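Local coordinates for lipoprotein LpqN (Mycobacterium tuberculosis, PDB 6E5F) that supports cell envelope biogenesis, binds a dodecyl-trehalose glycolipid, and may connect MmpL lipid transporters with periplasmic proteins, at residues A[68-73]-A[130-135]; A[83-88]-A[222-227]; A[102-107]-A[123-128]; A[119-124]-A[201-206]; A[160-165]-A[184-189]. All blocks are in the same frame, centred on the assembly; numbering follows the deposited sequence. Where two conformers were deposited one is given.

Contact 1 of 5, residues A[68-73]-A[130-135]; sequences NHIQET and GDIDPA
H69 and I70 meet G130 and D131 in a surface contact where strand 70-74 begins beside the end of strand 120-130, and I70 with G130 forms an antiparallel non-hydrogen-bonded pair of the main sheet. H69 and D131 are each the centre of an inverse gamma turn. One nearly straight bond joins the two turns: D131 N donates to H69 O at 2.9 Å, with the donor tilted 35° from the carbonyl plane. G130 has no side chain, and H69 O comes to 3.5 Å from its CA. I70 carries the apolar part. With chi1 at -62°, its CG1 is anti to the carbonyl carbon and lies 3.4 Å from D131 O. CD1 then meets CD1 of I132 at 3.8 Å, the two side chains crossing at about a right angle, with Y64 of helix 61-66 touching both. Farther along, D133 is the N-cap of helix 134-140, its OD1 accepting from A135 N. On the solvent side a water links the two turns, accepting from H69 N at 2.9 Å and donating to D131 OD2 at 2.7 Å.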
# COMPACT_ATOMS: atom_id res chain seq x y z
N ASN A 68 4.62 -2.32 -20.95
CA ASN A 68 4.27 -1.10 -21.67
C ASN A 68 5.44 -0.13 -21.60
O ASN A 68 6.41 -0.33 -20.87
CB ASN A 68 2.99 -0.47 -21.09
CG ASN A 68 1.76 -1.31 -21.36
OD1 ASN A 68 1.18 -1.25 -22.44
ND2 ASN A 68 1.37 -2.12 -20.37
N HIS A 69 5.34 0.94 -22.40
CA HIS A 69 6.36 1.99 -22.42
C HIS A 69 6.13 2.91 -21.22
O HIS A 69 5.72 4.07 -21.35
CB HIS A 69 6.32 2.74 -23.73
CG HIS A 69 6.73 1.92 -24.91
ND1 HIS A 69 6.19 2.08 -26.16
CD2 HIS A 69 7.64 0.91 -25.02
CE1 HIS A 69 6.74 1.22 -27.00
NE2 HIS A 69 7.62 0.50 -26.33
N ILE A 70 6.39 2.36 -20.04
CA ILE A 70 6.16 3.05 -18.78
C ILE A 70 7.47 3.04 -18.00
O ILE A 70 8.06 1.97 -17.78
CB ILE A 70 5.05 2.38 -17.96
CG1 ILE A 70 3.72 2.43 -18.73
CG2 ILE A 70 4.92 3.06 -16.61
CD1 ILE A 70 2.61 1.60 -18.11
N GLN A 71 7.90 4.21 -17.57
CA GLN A 71 9.06 4.35 -16.71
C GLN A 71 8.59 4.48 -15.27
O GLN A 71 7.69 5.28 -14.98
CB GLN A 71 9.86 5.59 -17.11
CG GLN A 71 11.09 5.83 -16.28
CD GLN A 71 11.77 7.12 -16.66
OE1 GLN A 71 12.78 7.12 -17.36
NE2 GLN A 71 11.23 8.24 -16.20
N GLU A 72 9.18 3.68 -14.39
CA GLU A 72 8.88 3.72 -12.97
C GLU A 72 10.11 4.18 -12.21
O GLU A 72 11.20 3.61 -12.38
CB GLU A 72 8.46 2.34 -12.46
CG GLU A 72 8.22 2.29 -10.96
CD GLU A 72 7.85 0.90 -10.47
OE1 GLU A 72 7.15 0.81 -9.44
OE2 GLU A 72 8.27 -0.08 -11.11
N THR A 73 9.94 5.19 -11.36
CA THR A 73 11.03 5.66 -10.53
C THR A 73 10.55 5.80 -9.09
O THR A 73 9.42 6.23 -8.84
CB THR A 73 11.59 7.00 -11.04
OG1 THR A 73 10.58 8.01 -11.00
CG2 THR A 73 12.11 6.85 -12.47
N GLY A 130 5.03 8.04 -19.11
CA GLY A 130 4.97 7.39 -20.40
C GLY A 130 3.56 6.98 -20.76
O GLY A 130 2.61 7.75 -20.58
N ASP A 131 3.41 5.76 -21.28
CA ASP A 131 2.12 5.27 -21.77
C ASP A 131 1.34 4.64 -20.62
O ASP A 131 1.10 3.44 -20.58
CB ASP A 131 2.34 4.28 -22.91
CG ASP A 131 1.07 3.94 -23.65
OD1 ASP A 131 0.08 4.70 -23.52
OD2 ASP A 131 1.05 2.90 -24.35
N ILE A 132 0.95 5.49 -19.68
CA ILE A 132 0.37 5.07 -18.41
C ILE A 132 -1.09 5.51 -18.37
O ILE A 132 -1.40 6.68 -18.61
CB ILE A 132 1.17 5.62 -17.22
CG1 ILE A 132 0.55 5.20 -15.89
CG2 ILE A 132 1.29 7.14 -17.30
CD1 ILE A 132 0.78 3.76 -15.56
N ASP A 133 -1.98 4.56 -18.07
CA ASP A 133 -3.40 4.85 -17.88
C ASP A 133 -3.72 4.67 -16.40
O ASP A 133 -3.63 3.54 -15.89
CB ASP A 133 -4.24 3.90 -18.73
CG ASP A 133 -5.74 4.12 -18.56
OD1 ASP A 133 -6.14 4.93 -17.70
OD2 ASP A 133 -6.51 3.47 -19.30
N PRO A 134 -4.08 5.73 -15.67
CA PRO A 134 -4.31 5.56 -14.23
C PRO A 134 -5.38 4.54 -13.91
O PRO A 134 -5.30 3.87 -12.87
CB PRO A 134 -4.69 6.97 -13.76
CG PRO A 134 -5.08 7.71 -15.00
CD PRO A 134 -4.27 7.13 -16.11
N ALA A 135 -6.38 4.39 -14.78
CA ALA A 135 -7.43 3.42 -14.52
C ALA A 135 -6.91 1.99 -14.57
O ALA A 135 -7.41 1.12 -13.85
CB ALA A 135 -8.58 3.59 -15.51
O HOH W 1 3.06 1.05 -24.15

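Contact 2 of 5, residues A[83-88]-A[222-227]; sequences PTIDLP and EQTTIT
P88 overlaps the side chain of Q223: its ring carbon CB lies 3.5 Å from Q223 OE1, and its CG rests against Q223 CB as the two groups cross obliquely. They stand at one end of a small two-stranded antiparallel ribbon, strand 84-86 with strand 225-227, which brings together parts of the chain more than 130 residues apart. T84 and T227 form a hydrogen-bonded pair, each N-H donating to the other's carbonyl at 3.0 Å (T84 N to T227 O, T227 N to T84 O). D86 with T225 is the next such pair. Here D86 N reaches T225 O at 2.9 Å, while the return bond from T225 N to D86 O is weak. I85 and I226, the non-hydrogen-bonded pair in between, lie side by side on the buried face, with I85 CG1 4.2 Å from I226 CG2. Both pack on I190 of the main sheet, so the ribbon lies against that sheet with its apolar side. The other face is exposed and polar: T84, D86, T225 and T227 point there, and one water bonds to T84 O, T225 OG1 and T227 OG1. T225 OG1 also sits 3.2 Å from D86 CB. T224, the first residue to leave the helix 210-223, lies alongside L87, whose chi2 of -18°, well off a staggered position, brings CD1 back toward it. T224 OG1 is hydrogen-bonded to I220 O, and L87 CD1 touches this same OG1 at 3.3 Å.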
# COMPACT_ATOMS: atom_id res chain seq x y z
N PRO A 83 3.89 14.54 -5.10
CA PRO A 83 2.81 15.00 -4.22
C PRO A 83 3.23 14.95 -2.76
O PRO A 83 4.14 14.22 -2.37
CB PRO A 83 1.68 14.00 -4.50
CG PRO A 83 2.35 12.80 -5.03
CD PRO A 83 3.57 13.27 -5.76
N THR A 84 2.57 15.78 -1.95
CA THR A 84 2.76 15.77 -0.51
C THR A 84 1.67 14.89 0.10
O THR A 84 0.48 15.19 -0.06
CB THR A 84 2.70 17.18 0.07
OG1 THR A 84 3.63 18.03 -0.62
CG2 THR A 84 3.04 17.17 1.56
N ILE A 85 2.08 13.83 0.77
CA ILE A 85 1.15 12.84 1.32
C ILE A 85 1.31 12.85 2.83
O ILE A 85 2.36 12.45 3.36
CB ILE A 85 1.41 11.44 0.74
CG1 ILE A 85 1.19 11.47 -0.78
CG2 ILE A 85 0.48 10.42 1.39
CD1 ILE A 85 1.75 10.28 -1.50
N ASP A 86 0.28 13.32 3.53
CA ASP A 86 0.30 13.44 4.99
C ASP A 86 -0.44 12.23 5.56
O ASP A 86 -1.67 12.24 5.69
CB ASP A 86 -0.34 14.76 5.42
CG ASP A 86 -0.34 14.94 6.93
OD1 ASP A 86 0.75 14.94 7.53
OD2 ASP A 86 -1.44 15.09 7.50
N LEU A 87 0.31 11.18 5.89
CA LEU A 87 -0.24 10.02 6.56
C LEU A 87 -0.26 10.26 8.07
O LEU A 87 0.71 10.78 8.63
CB LEU A 87 0.62 8.78 6.30
CG LEU A 87 0.36 7.84 5.12
CD1 LEU A 87 -1.03 7.97 4.51
CD2 LEU A 87 1.44 8.00 4.05
N PRO A 88 -1.33 9.89 8.76
CA PRO A 88 -1.35 10.04 10.22
C PRO A 88 -0.60 8.91 10.91
O PRO A 88 -0.39 7.83 10.35
CB PRO A 88 -2.85 9.96 10.55
CG PRO A 88 -3.38 9.02 9.52
CD PRO A 88 -2.59 9.32 8.26
N GLU A 222 -9.40 8.33 7.25
CA GLU A 222 -10.13 9.54 7.58
C GLU A 222 -9.25 10.78 7.69
O GLU A 222 -9.76 11.90 7.54
CB GLU A 222 -10.93 9.35 8.89
CG GLU A 222 -10.15 9.67 10.16
CD GLU A 222 -10.96 9.40 11.42
OE1 GLU A 222 -11.98 8.69 11.35
OE2 GLU A 222 -10.56 9.91 12.49
N GLN A 223 -7.95 10.63 7.93
CA GLN A 223 -7.08 11.77 8.20
C GLN A 223 -6.03 12.02 7.12
O GLN A 223 -5.38 13.08 7.16
CB GLN A 223 -6.37 11.60 9.55
CG GLN A 223 -7.32 11.45 10.73
CD GLN A 223 -6.62 11.44 12.07
OE1 GLN A 223 -5.43 11.76 12.17
NE2 GLN A 223 -7.34 11.07 13.12
N THR A 224 -5.84 11.12 6.17
CA THR A 224 -4.80 11.31 5.16
C THR A 224 -5.19 12.42 4.20
O THR A 224 -6.32 12.46 3.70
CB THR A 224 -4.57 10.01 4.38
OG1 THR A 224 -4.06 9.01 5.26
CG2 THR A 224 -3.56 10.24 3.26
N THR A 225 -4.25 13.32 3.94
CA THR A 225 -4.41 14.34 2.91
C THR A 225 -3.35 14.11 1.84
O THR A 225 -2.22 13.69 2.15
CB THR A 225 -4.25 15.75 3.50
OG1 THR A 225 -2.88 15.96 3.87
CG2 THR A 225 -5.14 15.93 4.71
N ILE A 226 -3.72 14.36 0.59
CA ILE A 226 -2.82 14.23 -0.54
C ILE A 226 -2.97 15.50 -1.36
O ILE A 226 -4.07 15.80 -1.84
CB ILE A 226 -3.15 13.00 -1.41
CG1 ILE A 226 -3.02 11.73 -0.58
CG2 ILE A 226 -2.23 12.95 -2.62
CD1 ILE A 226 -3.44 10.47 -1.31
N THR A 227 -1.88 16.22 -1.53
CA THR A 227 -1.89 17.47 -2.30
C THR A 227 -0.88 17.35 -3.43
O THR A 227 0.34 17.29 -3.17
CB THR A 227 -1.52 18.63 -1.38
OG1 THR A 227 -2.32 18.57 -0.19
CG2 THR A 227 -1.75 19.97 -2.07
O HOH W 2 -0.97 16.84 1.88
O HOH W 3 2.09 19.94 -1.79
O HOH W 4 -2.80 13.10 8.55

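Contact 3 of 5, residues A[102-107]-A[123-128]; sequences APYGGI and AILSKL
A123 O accepts a 2.8 Å hydrogen bond from Y104 N, which approaches from above the carbonyl plane, 39° out of it. The same oxygen is covered by carbon: Y104 CB lies 3.3 Å away and the ring carbon CD of P103 is also close. A123 N makes the second bond, donating to G105 O at 2.9 Å, so the backbone of A123 is held through both its N-H and its C=O. The segment it binds is a type I beta turn from A102 to G105, closed by a bond from G105 N to A102 O. The turn leads into strand 106-109, which forms a beta hairpin with strand 120-130 in the main antiparallel sheet. P103 packs on I124 and Y104 on L125, the next two residues of the strand. CG of P103 meets I124 CG1 at 3.9 Å near the partly exposed side. Y104, with its CG anti to the backbone N (chi1 -159°), lays its ring beside L125 in the interior. L125 CB sits over one ring face in a CH-pi contact, 3.9 Å from the centroid, while A123 CB comes to the ring edge near its plane. The ring is also stacked with that of H77. Farther toward the hydroxyl, L125 CD2 lies 3.6 Å from Y104 CE1, equally near CZ and almost as near OH.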
# COMPACT_ATOMS: atom_id res chain seq x y z
N ALA A 102 11.00 0.17 4.44
CA ALA A 102 9.85 1.08 4.40
C ALA A 102 10.19 2.20 3.44
O ALA A 102 10.56 3.31 3.85
CB ALA A 102 9.53 1.62 5.80
N PRO A 103 10.08 1.96 2.13
CA PRO A 103 10.62 2.91 1.15
C PRO A 103 10.08 4.32 1.28
O PRO A 103 10.85 5.29 1.13
CB PRO A 103 10.25 2.27 -0.20
CG PRO A 103 10.15 0.81 0.10
CD PRO A 103 9.58 0.73 1.49
N TYR A 104 8.79 4.49 1.56
CA TYR A 104 8.19 5.80 1.78
C TYR A 104 7.79 5.99 3.24
O TYR A 104 6.83 6.70 3.55
CB TYR A 104 7.00 6.01 0.85
CG TYR A 104 6.60 7.44 0.62
CD1 TYR A 104 7.41 8.31 -0.12
CD2 TYR A 104 5.40 7.94 1.11
CE1 TYR A 104 7.03 9.62 -0.35
CE2 TYR A 104 5.02 9.25 0.88
CZ TYR A 104 5.84 10.08 0.15
OH TYR A 104 5.46 11.39 -0.08
N GLY A 105 8.53 5.36 4.15
CA GLY A 105 8.17 5.38 5.55
C GLY A 105 7.05 4.41 5.86
O GLY A 105 6.65 3.58 5.05
N GLY A 106 6.56 4.52 7.09
CA GLY A 106 5.49 3.65 7.53
C GLY A 106 5.22 3.87 9.01
O GLY A 106 5.67 4.85 9.61
N ILE A 107 4.46 2.93 9.57
CA ILE A 107 4.16 2.93 10.99
C ILE A 107 4.26 1.51 11.51
O ILE A 107 3.97 0.55 10.78
CB ILE A 107 2.76 3.53 11.29
CG1 ILE A 107 1.69 2.83 10.46
CG2 ILE A 107 2.76 5.03 11.02
CD1 ILE A 107 0.27 3.25 10.79
N ALA A 123 4.62 2.19 3.54
CA ALA A 123 4.23 2.96 2.37
C ALA A 123 5.32 2.88 1.30
O ALA A 123 6.51 2.83 1.62
CB ALA A 123 3.99 4.43 2.73
N ILE A 124 4.88 2.85 0.04
CA ILE A 124 5.77 2.94 -1.11
C ILE A 124 5.14 3.94 -2.07
O ILE A 124 3.92 3.92 -2.28
CB ILE A 124 5.90 1.57 -1.81
CG1 ILE A 124 6.33 0.49 -0.82
CG2 ILE A 124 6.89 1.66 -2.95
CD1 ILE A 124 5.86 -0.89 -1.20
N LEU A 125 5.95 4.82 -2.63
CA LEU A 125 5.48 5.79 -3.62
C LEU A 125 6.34 5.68 -4.86
O LEU A 125 7.57 5.73 -4.78
CB LEU A 125 5.51 7.21 -3.07
CG LEU A 125 4.90 8.29 -3.98
CD1 LEU A 125 3.43 8.00 -4.28
CD2 LEU A 125 5.05 9.66 -3.35
N SER A 126 5.69 5.50 -6.01
CA SER A 126 6.36 5.37 -7.29
C SER A 126 5.81 6.43 -8.24
O SER A 126 4.65 6.84 -8.13
CB SER A 126 6.13 3.99 -7.91
OG SER A 126 6.52 2.96 -7.01
N LYS A 127 6.65 6.85 -9.17
CA LYS A 127 6.30 7.81 -10.20
C LYS A 127 6.32 7.07 -11.53
O LYS A 127 7.34 6.49 -11.90
CB LYS A 127 7.30 8.96 -10.23
CG LYS A 127 7.00 10.03 -11.27
CD LYS A 127 8.07 11.11 -11.23
CE LYS A 127 7.75 12.26 -12.16
NZ LYS A 127 8.82 13.31 -12.10
N LEU A 128 5.18 7.07 -12.22
CA LEU A 128 5.04 6.40 -13.51
C LEU A 128 4.87 7.45 -14.59
O LEU A 128 4.02 8.34 -14.47
CB LEU A 128 3.83 5.46 -13.50
CG LEU A 128 3.81 4.42 -12.39
CD1 LEU A 128 2.61 3.50 -12.55
CD2 LEU A 128 5.09 3.61 -12.36

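Contact 4 of 5, residues A[119-124]-A[201-206]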
# COMPACT_ATOMS: atom_id res chain seq x y z
N PRO A 119 2.80 -5.74 14.16
CA PRO A 119 1.98 -5.21 13.07
C PRO A 119 2.61 -3.96 12.48
O PRO A 119 3.12 -3.10 13.20
CB PRO A 119 0.65 -4.88 13.75
CG PRO A 119 0.62 -5.73 14.97
CD PRO A 119 2.04 -5.85 15.42
N THR A 120 2.58 -3.87 11.15
CA THR A 120 3.18 -2.74 10.45
C THR A 120 2.32 -2.35 9.26
O THR A 120 1.63 -3.19 8.66
CB THR A 120 4.58 -3.08 9.91
OG1 THR A 120 4.48 -4.14 8.95
CG2 THR A 120 5.50 -3.51 11.04
N ILE A 121 2.37 -1.07 8.92
CA ILE A 121 1.82 -0.55 7.67
C ILE A 121 2.93 0.27 7.02
O ILE A 121 3.38 1.28 7.58
CB ILE A 121 0.55 0.28 7.89
CG1 ILE A 121 -0.51 -0.56 8.60
CG2 ILE A 121 0.02 0.81 6.55
CD1 ILE A 121 -1.80 0.17 8.93
N VAL A 122 3.37 -0.18 5.85
CA VAL A 122 4.52 0.39 5.16
C VAL A 122 4.03 1.04 3.87
O VAL A 122 3.13 0.53 3.20
CB VAL A 122 5.58 -0.69 4.87
CG1 VAL A 122 6.57 -0.22 3.83
CG2 VAL A 122 6.28 -1.08 6.16
N ALA A 123 4.62 2.19 3.54
CA ALA A 123 4.23 2.96 2.37
C ALA A 123 5.32 2.88 1.30
O ALA A 123 6.51 2.83 1.62
CB ALA A 123 3.99 4.43 2.73
N ILE A 124 4.88 2.85 0.04
CA ILE A 124 5.77 2.94 -1.11
C ILE A 124 5.14 3.94 -2.07
O ILE A 124 3.92 3.92 -2.28
CB ILE A 124 5.90 1.57 -1.81
CG1 ILE A 124 6.33 0.49 -0.82
CG2 ILE A 124 6.89 1.66 -2.95
CD1 ILE A 124 5.86 -0.89 -1.20
N LEU A 201 -0.02 1.27 0.30
CA LEU A 201 0.07 1.06 1.74
C LEU A 201 -0.10 -0.44 1.98
O LEU A 201 -1.15 -1.01 1.65
CB LEU A 201 -0.99 1.87 2.48
CG LEU A 201 -0.98 3.38 2.21
CD1 LEU A 201 -2.14 4.05 2.92
CD2 LEU A 201 0.34 4.01 2.63
N ASN A 202 0.94 -1.06 2.51
CA ASN A 202 1.00 -2.51 2.68
C ASN A 202 0.92 -2.81 4.17
O ASN A 202 1.86 -2.52 4.92
CB ASN A 202 2.32 -3.04 2.11
CG ASN A 202 2.41 -2.90 0.61
OD1 ASN A 202 1.41 -2.91 -0.09
ND2 ASN A 202 3.63 -2.77 0.10
N ALA A 203 -0.19 -3.40 4.60
CA ALA A 203 -0.39 -3.77 6.00
C ALA A 203 -0.14 -5.25 6.19
O ALA A 203 -0.52 -6.07 5.35
CB ALA A 203 -1.82 -3.43 6.43
N ASP A 204 0.52 -5.60 7.30
CA ASP A 204 0.80 -6.99 7.60
C ASP A 204 0.84 -7.19 9.11
O ASP A 204 1.44 -6.39 9.83
CB ASP A 204 2.13 -7.42 6.97
CG ASP A 204 2.65 -8.73 7.53
OD1 ASP A 204 2.11 -9.80 7.17
OD2 ASP A 204 3.59 -8.70 8.35
N ALA A 205 0.21 -8.27 9.57
CA ALA A 205 0.27 -8.63 10.98
C ALA A 205 -0.06 -10.11 11.12
O ALA A 205 -0.67 -10.71 10.23
CB ALA A 205 -0.70 -7.79 11.82
N LEU A 206 0.35 -10.68 12.25
CA LEU A 206 -0.12 -12.01 12.59
C LEU A 206 -1.64 -12.00 12.75
O LEU A 206 -2.23 -10.99 13.14
CB LEU A 206 0.53 -12.47 13.90
CG LEU A 206 2.03 -12.76 13.81
CD1 LEU A 206 2.65 -12.80 15.20
CD2 LEU A 206 2.28 -14.07 13.08
O HOH W 5 3.76 -4.01 6.18
O HOH W 6 4.73 -6.82 9.54
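Strands 120-124 and 201-206 run antiparallel at 160°, their axes approaching to 4.5 Å in the main sheet, with T120-D204 and V122-N202 as hydrogen-bonded pairs. Each pair has two backbone bonds. The shortest runs from N202 N to V122 O at 2.8 Å. The longest runs from T120 N to D204 O at 3.1 Å. Between them, I121 faces A203 and A123 faces L201 in non-hydrogen-bonded pairs whose side chains share the buried face. On that face I121 CG1 packs on A203 CB at 3.8 Å, and L201 CD2 reaches A123 CB at 3.7 Å. P119 and A205 extend this apolar row, touching CB to CB. Helix 210-223 covers it, I220 lying on both I121 and L201, and A203 touches the bound glycolipid. The opposite face is partly exposed and mixed: V122 stands there among T120, N202 and D204. T120 OG1, at chi1 63° between the backbone N and the carbonyl carbon, meets two waters, one of which donates to N202 O at 2.7 Å. The other donates to D204 OD2, whose salt bridge to R181 ties the strand to strand 179-192. N202 OD1 similarly accepts from Q185 NE2, while its amide ND2 lies only 3.2 Å from I124 CD1, a tight approach of a methyl to a polar atom. The hydrogen-bonded pairs thus turn most of the polar groups to one side, with V122 among them, and the pairs between them turn only aliphatic carbon to the other, an apolar surface that helix 210-223 covers and that meets the glycolipid at A203.

Contact 5 of 5, residues A[160-165]-A[184-189]. With L6T (alpha-D-glucopyranosyl 6-O-dodecyl-alpha-D-glucopyranoside), chain B.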
# COMPACT_ATOMS: atom_id res chain seq x y z
N ALA A 160 -12.08 2.54 -3.48
CA ALA A 160 -12.01 3.40 -2.32
C ALA A 160 -11.47 4.75 -2.76
O ALA A 160 -11.21 4.98 -3.95
CB ALA A 160 -11.12 2.78 -1.24
N THR A 161 -11.33 5.66 -1.81
CA THR A 161 -10.68 6.94 -2.05
C THR A 161 -9.74 7.23 -0.89
O THR A 161 -9.90 6.70 0.21
CB THR A 161 -11.70 8.08 -2.19
OG1 THR A 161 -12.43 8.23 -0.97
CG2 THR A 161 -12.68 7.79 -3.33
N LEU A 162 -8.75 8.08 -1.16
CA LEU A 162 -7.83 8.56 -0.14
C LEU A 162 -7.43 9.97 -0.53
O LEU A 162 -6.98 10.19 -1.65
CB LEU A 162 -6.59 7.66 -0.06
CG LEU A 162 -6.06 7.15 1.28
CD1 LEU A 162 -4.55 7.34 1.37
CD2 LEU A 162 -6.74 7.74 2.50
N GLY A 163 -7.60 10.92 0.39
CA GLY A 163 -7.23 12.30 0.12
C GLY A 163 -7.85 12.88 -1.13
O GLY A 163 -7.27 13.78 -1.74
N GLY A 164 -9.01 12.37 -1.54
CA GLY A 164 -9.69 12.86 -2.72
C GLY A 164 -9.34 12.15 -4.01
O GLY A 164 -9.91 12.48 -5.06
N PHE A 165 -8.41 11.19 -3.98
CA PHE A 165 -7.97 10.46 -5.16
C PHE A 165 -8.54 9.04 -5.15
O PHE A 165 -8.86 8.49 -4.09
CB PHE A 165 -6.44 10.42 -5.23
CG PHE A 165 -5.83 11.75 -5.57
CD1 PHE A 165 -5.64 12.10 -6.90
CD2 PHE A 165 -5.46 12.63 -4.58
CE1 PHE A 165 -5.08 13.33 -7.22
CE2 PHE A 165 -4.90 13.85 -4.90
CZ PHE A 165 -4.71 14.20 -6.22
N ALA A 184 -3.03 -6.66 3.72
CA ALA A 184 -3.92 -5.82 2.94
C ALA A 184 -3.08 -4.78 2.23
O ALA A 184 -1.97 -4.44 2.66
CB ALA A 184 -4.95 -5.13 3.81
N GLN A 185 -3.63 -4.28 1.14
CA GLN A 185 -2.93 -3.30 0.34
C GLN A 185 -3.93 -2.29 -0.20
O GLN A 185 -4.91 -2.67 -0.84
CB GLN A 185 -2.19 -3.97 -0.81
CG GLN A 185 -1.36 -3.01 -1.65
CD GLN A 185 -0.69 -3.72 -2.79
OE1 GLN A 185 -1.35 -4.17 -3.73
NE2 GLN A 185 0.63 -3.84 -2.72
N LYS A 186 -3.67 -1.02 0.07
CA LYS A 186 -4.42 0.07 -0.54
C LYS A 186 -3.53 0.73 -1.57
O LYS A 186 -2.40 1.14 -1.25
CB LYS A 186 -4.88 1.09 0.51
CG LYS A 186 -5.89 2.10 -0.05
CD LYS A 186 -6.62 2.86 1.05
CE LYS A 186 -7.88 3.54 0.50
NZ LYS A 186 -8.75 4.10 1.58
N THR A 187 -4.02 0.82 -2.80
CA THR A 187 -3.31 1.47 -3.89
C THR A 187 -4.07 2.74 -4.25
O THR A 187 -5.27 2.70 -4.48
CB THR A 187 -3.24 0.53 -5.10
OG1 THR A 187 -2.50 -0.65 -4.76
CG2 THR A 187 -2.57 1.22 -6.28
N VAL A 188 -3.36 3.86 -4.28
CA VAL A 188 -3.95 5.16 -4.60
C VAL A 188 -3.26 5.69 -5.85
O VAL A 188 -2.03 5.70 -5.91
CB VAL A 188 -3.78 6.16 -3.44
CG1 VAL A 188 -4.56 7.44 -3.72
CG2 VAL A 188 -4.19 5.54 -2.11
N VAL A 189 -4.05 6.09 -6.83
CA VAL A 189 -3.52 6.64 -8.08
C VAL A 189 -3.65 8.15 -8.05
O VAL A 189 -4.74 8.69 -7.82
CB VAL A 189 -4.23 6.02 -9.29
CG1 VAL A 189 -3.73 6.63 -10.58
CG2 VAL A 189 -3.99 4.52 -9.31
C1 L6T B . -10.68 -14.03 4.33
C2 L6T B . -9.66 -14.80 5.15
C3 L6T B . -9.83 -14.46 6.61
C4 L6T B . -9.67 -12.96 6.78
C5 L6T B . -10.74 -12.27 5.94
C6 L6T B . -10.70 -10.73 6.15
CAA L6T B . -12.93 -13.91 3.73
CAO L6T B . -12.96 -16.02 2.60
CAP L6T B . -12.70 -16.70 1.26
CAR L6T B . -14.40 -16.27 3.03
CAT L6T B . -14.64 -15.59 4.37
CAV L6T B . -14.36 -14.11 4.20
CAX L6T B . -9.21 -9.00 5.65
CAY L6T B . -8.95 -8.09 6.89
CAZ L6T B . -8.09 -6.99 6.29
CBA L6T B . -8.13 -5.81 7.26
CBB L6T B . -6.77 -5.17 6.97
CBC L6T B . -6.94 -3.68 7.04
CBD L6T B . -5.57 -3.04 6.61
CBE L6T B . -5.91 -1.65 6.14
CBF L6T B . -5.73 -1.47 4.59
CBG L6T B . -4.23 -1.31 4.25
CBH L6T B . -3.63 -0.12 4.98
CBI L6T B . -4.52 1.13 4.97
O1 L6T B . -12.01 -14.43 4.70
O2 L6T B . -9.87 -16.20 4.96
O3 L6T B . -8.84 -15.15 7.38
O4 L6T B . -9.83 -12.63 8.16
O5 L6T B . -10.53 -12.60 4.55
O6 L6T B . -9.35 -10.38 6.00
OAN L6T B . -12.73 -14.60 2.47
OAQ L6T B . -13.50 -16.09 0.25
OAS L6T B . -14.64 -17.68 3.16
OAU L6T B . -15.99 -15.79 4.79
OAW L6T B . -14.55 -13.44 5.46
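K186 reaches from strand 179-192 to the end of the beta hairpin of strands 152-162 and 165-176 with an almost fully extended side chain, described here in one of its two conformers. Its CB lies 4.5 Å from CBI, the terminal carbon of the ligand's dodecyl chain. CG continues anti to the backbone N, and beyond CD the next carbon, CE, meets A160 CB at 3.8 Å and L162 CG at 4.1 Å. At the tip NZ donates to T161 O at 3.2 Å, standing 46° above that carbonyl plane, and forms a salt bridge with D221. Just past these residues, strand 152-162 passes through a type I' turn, L162 to F165, into strand 165-176. This hairpin end bends over the sheet, and strand 160-162 crosses strand 184-189 at -67°. V188 packs against the turn residues: its CG2 touches L162 CB at 3.8 Å, the two side chains crossing at about a right angle, and its CG1 touches F165 CB at 3.8 Å. F165 CB also approaches V189 O. Two residues before K186, in the ligand pocket, A184 CB lies 3.5 Å from CBD of the alkyl chain.

Contacts 1, 3, 4 and 5 all reach the one antiparallel sheet, and contacts 3 and 4 share A123 and I124 on strand 120-130. The same strand carries the chain to contact 1, whose centre lies about 25 Å from that of contact 4. Contact 5 falls between the two segments of contact 4 in sequence, and they meet through neighbouring strands 179-192 and 195-206; each contributes an alanine to the glycolipid pocket. Contact 2 forms a separate ribbon that brings the C-terminal strand back to residues 84-86. Its sequence span encloses contacts 3, 4 and 5, and its isoleucines touch contacts 3 and 5, packing the ribbon against the sheet that forms much of the lipid pocket.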